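Local coordinates for protein epoxide hydrolase (PDB 3G0I) that probably hydrolyses epoxides to vicinal diols by adding water across the strained ring, at residues I236-K241 and L347-R352. Numbering follows the deposited sequence.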
ATOM      1  N   ILE A 236       3.174  -6.411 -24.178  1.00 15.20           N
ATOM      2  CA  ILE A 236       1.900  -5.799 -23.785  1.00 15.11           C
ATOM      3  C   ILE A 236       1.226  -6.604 -22.666  1.00 14.62           C
ATOM      4  O   ILE A 236       0.630  -6.028 -21.765  1.00 14.78           O
ATOM      5  CB  ILE A 236       0.937  -5.642 -24.998  1.00 15.17           C
ATOM      6  CG1 ILE A 236       1.530  -4.698 -26.063  1.00 15.16           C
ATOM      7  CG2 ILE A 236      -0.441  -5.143 -24.560  1.00 15.44           C
ATOM      8  CD1 ILE A 236       1.883  -3.324 -25.565  1.00 14.99           C
ATOM      9  N   ALA A 237       1.329  -7.927 -22.749  1.00 14.32           N
ATOM     10  CA  ALA A 237       0.837  -8.832 -21.716  1.00 14.45           C
ATOM     11  C   ALA A 237       1.552  -8.645 -20.373  1.00 14.31           C
ATOM     12  O   ALA A 237       0.920  -8.722 -19.322  1.00 14.25           O
ATOM     13  CB  ALA A 237       0.957 -10.276 -22.177  1.00 14.21           C
ATOM     14  N   ARG A 238       2.869  -8.446 -20.420  1.00 14.02           N
ATOM     15  CA  ARG A 238       3.652  -8.161 -19.220  1.00 14.33           C
ATOM     16  C   ARG A 238       3.223  -6.815 -18.652  1.00 14.81           C
ATOM     17  O   ARG A 238       3.059  -6.678 -17.437  1.00 14.77           O
ATOM     18  CB  ARG A 238       5.162  -8.169 -19.500  1.00 13.93           C
ATOM     19  CG  ARG A 238       5.715  -9.551 -19.874  1.00 13.96           C
ATOM     20  CD  ARG A 238       7.249  -9.653 -19.783  1.00 14.05           C
ATOM     21  NE  ARG A 238       7.990  -8.651 -20.559  1.00 13.57           N
ATOM     22  CZ  ARG A 238       8.319  -8.759 -21.849  1.00 14.69           C
ATOM     23  NH1 ARG A 238       7.953  -9.818 -22.568  1.00 14.32           N
ATOM     24  NH2 ARG A 238       9.001  -7.783 -22.437  1.00 14.72           N
ATOM     25  N   MET A 239       3.033  -5.827 -19.526  1.00 15.06           N
ATOM     26  CA  MET A 239       2.591  -4.515 -19.068  1.00 16.32           C
ATOM     27  C   MET A 239       1.219  -4.571 -18.393  1.00 16.31           C
ATOM     28  O   MET A 239       1.012  -3.931 -17.359  1.00 15.59           O
ATOM     29  CB  MET A 239       2.600  -3.476 -20.185  1.00 15.99           C
ATOM     30  CG  MET A 239       2.089  -2.114 -19.730  1.00 16.40           C
ATOM     31  SD  MET A 239       2.192  -0.815 -20.974  1.00 18.44           S
ATOM     32  CE  MET A 239       1.020  -1.427 -22.196  1.00 20.01           C
ATOM     33  N   GLU A 240       0.293  -5.335 -18.977  1.00 16.93           N
ATOM     34  CA  GLU A 240      -1.053  -5.423 -18.428  1.00 17.82           C
ATOM     35  C   GLU A 240      -1.046  -6.089 -17.057  1.00 17.13           C
ATOM     36  O   GLU A 240      -1.806  -5.695 -16.183  1.00 17.14           O
ATOM     37  CB  GLU A 240      -2.027  -6.139 -19.379  1.00 18.22           C
ATOM     38  CG  GLU A 240      -3.354  -5.382 -19.564  1.00 23.16           C
ATOM     39  CD  GLU A 240      -4.381  -5.605 -18.442  1.00 28.40           C
ATOM     40  OE1 GLU A 240      -4.702  -6.775 -18.124  1.00 30.35           O
ATOM     41  OE2 GLU A 240      -4.902  -4.596 -17.902  1.00 30.53           O
ATOM     42  N   LYS A 241      -0.194  -7.096 -16.877  1.00 16.85           N
ATOM     43  CA  LYS A 241      -0.050  -7.725 -15.562  1.00 16.70           C
ATOM     44  C   LYS A 241       0.547  -6.743 -14.551  1.00 16.01           C
ATOM     45  O   LYS A 241       0.132  -6.712 -13.401  1.00 15.56           O
ATOM     46  CB  LYS A 241       0.788  -8.999 -15.612  1.00 16.64           C
ATOM     47  CG  LYS A 241       0.537  -9.867 -14.384  1.00 19.47           C
ATOM     48  CD  LYS A 241       1.754 -10.612 -13.903  1.00 22.37           C
ATOM     49  CE  LYS A 241       1.393 -11.406 -12.660  1.00 23.56           C
ATOM     50  NZ  LYS A 241       2.316 -12.548 -12.481  1.00 25.61           N
ATOM     51  N   LEU A 347       9.029  -2.277 -17.022  1.00 12.92           N
ATOM     52  CA  LEU A 347       7.673  -2.700 -16.648  1.00 14.16           C
ATOM     53  C   LEU A 347       6.572  -2.439 -17.665  1.00 14.98           C
ATOM     54  O   LEU A 347       5.504  -3.059 -17.590  1.00 15.44           O
ATOM     55  CB  LEU A 347       7.299  -2.099 -15.294  1.00 14.05           C
ATOM     56  CG  LEU A 347       8.333  -2.603 -14.290  1.00 15.20           C
ATOM     57  CD1 LEU A 347       8.709  -1.505 -13.325  1.00 17.36           C
ATOM     58  CD2 LEU A 347       7.843  -3.874 -13.606  1.00 16.29           C
ATOM     59  N   CYS A 348       6.835  -1.539 -18.613  1.00 15.37           N
ATOM     60  CA  CYS A 348       5.848  -1.157 -19.620  1.00 16.32           C
ATOM     61  C   CYS A 348       6.418  -1.332 -21.035  1.00 16.01           C
ATOM     62  O   CYS A 348       6.563  -0.349 -21.774  1.00 16.18           O
ATOM     63  CB  CYS A 348       5.393   0.290 -19.382  1.00 16.08           C
ATOM     64  SG  CYS A 348       4.643   0.508 -17.755  1.00 20.08           S
ATOM     65  N   PRO A 349       6.725  -2.590 -21.424  1.00 16.02           N
ATOM     66  CA  PRO A 349       7.384  -2.820 -22.710  1.00 16.56           C
ATOM     67  C   PRO A 349       6.409  -2.662 -23.878  1.00 17.31           C
ATOM     68  O   PRO A 349       5.836  -3.641 -24.350  1.00 18.25           O
ATOM     69  CB  PRO A 349       7.899  -4.264 -22.609  1.00 16.60           C
ATOM     70  CG  PRO A 349       7.159  -4.901 -21.486  1.00 16.07           C
ATOM     71  CD  PRO A 349       6.418  -3.846 -20.714  1.00 15.78           C
ATOM     72  N   VAL A 350       6.220  -1.421 -24.310  1.00 17.43           N
ATOM     73  CA  VAL A 350       5.379  -1.097 -25.447  1.00 17.75           C
ATOM     74  C   VAL A 350       6.187  -1.204 -26.746  1.00 18.01           C
ATOM     75  O   VAL A 350       7.411  -1.036 -26.729  1.00 17.83           O
ATOM     76  CB  VAL A 350       4.753   0.311 -25.302  1.00 18.12           C
ATOM     77  CG1 VAL A 350       3.625   0.288 -24.256  1.00 18.24           C
ATOM     78  CG2 VAL A 350       5.807   1.357 -24.946  1.00 17.30           C
ATOM     79  N   PRO A 351       5.511  -1.503 -27.871  1.00 17.91           N
ATOM     80  CA  PRO A 351       6.210  -1.644 -29.145  1.00 17.92           C
ATOM     81  C   PRO A 351       6.650  -0.309 -29.739  1.00 17.60           C
ATOM     82  O   PRO A 351       6.079   0.728 -29.414  1.00 17.37           O
ATOM     83  CB  PRO A 351       5.152  -2.288 -30.046  1.00 18.17           C
ATOM     84  CG  PRO A 351       3.869  -1.830 -29.498  1.00 17.89           C
ATOM     85  CD  PRO A 351       4.061  -1.736 -28.015  1.00 18.15           C
ATOM     86  N   ARG A 352       7.661  -0.362 -30.605  1.00 17.54           N
ATOM     87  CA  ARG A 352       8.183   0.807 -31.315  1.00 17.26           C
ATOM     88  C   ARG A 352       7.094   1.582 -32.057  1.00 17.36           C
ATOM     89  O   ARG A 352       7.064   2.817 -32.015  1.00 16.74           O
ATOM     90  CB  ARG A 352       9.267   0.375 -32.308  1.00 17.22           C
ATOM     91  CG  ARG A 352      10.001   1.544 -32.981  1.00 17.91           C
ATOM     92  CD  ARG A 352      11.036   1.043 -33.962  1.00 18.23           C
ATOM     93  NE  ARG A 352      11.649   2.126 -34.723  1.00 18.83           N
ATOM     94  CZ  ARG A 352      12.804   2.018 -35.378  1.00 19.68           C
ATOM     95  NH1 ARG A 352      13.480   0.871 -35.370  1.00 18.03           N
ATOM     96  NH2 ARG A 352      13.279   3.059 -36.054  1.00 21.21           N
TER
HETATM   97  O   HOH W   1       6.118  -5.648 -17.093  1.00 15.08           O
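Met-239 and Pro-349 bury the most surface here, with Ile-236 third, and together they lay one side of helix 230-245 along the irregular loop 347-352. The CG of Met-239 is anti to its own backbone N (chi1 178°) and the chain stays extended through chi2, which carries the sulfur past Cys-348: Met-239 SD lies 3.7 Å from Cys-348 CB. A final bend at chi3 (66°) turns the methyl obliquely against Val-350, and Met-239 SD and CE both lie 3.7 Å from Val-350 CG1. Nearer the helix backbone, the proline ring abuts the root of the same side chain, Met-239 CB to Pro-349 CD being 3.9 Å.

That ring also meets the exposed Arg-238, whose guanidinium approaches it obliquely, NH2 coming 3.6 Å from Pro-349 CG. The same nitrogen is hydrogen-bonded to the backbone oxygen of Pro-344, which helps keep the guanidinium beside the proline ring. Three residues before Met-239, Ile-236 CD1 reaches Pro-351 CD at 3.6 Å, the two side chains crossing at about a right angle; Leu-228 and Trp-354 also pack on this isoleucine.

Polar contact between the backbones is slight. Met-239 CA and Leu-347 O are 3.6 Å apart in a CA-H...O contact (154° at the hydrogen), and a water 2.7 Å from Leu-347 O may also bond weakly to Arg-238 O, though it has more acceptors in reach than protons.

Pro-349 centres an inverse gamma turn, with a weak bond from Val-350 N to Cys-348 O, and Pro-351 occupies the N-cap position before helix 352-355. Leu-347 touches the bound 2-propylpentanamide near the predicted catalytic Asp-190 and His-372. Helix 230-245 belongs to the sequence connecting strands 206-211 and 337-342, where alpha/beta-hydrolase epoxide hydrolases carry their cap domain; the contact joins this cap-side helix to the loop after strand 337-342.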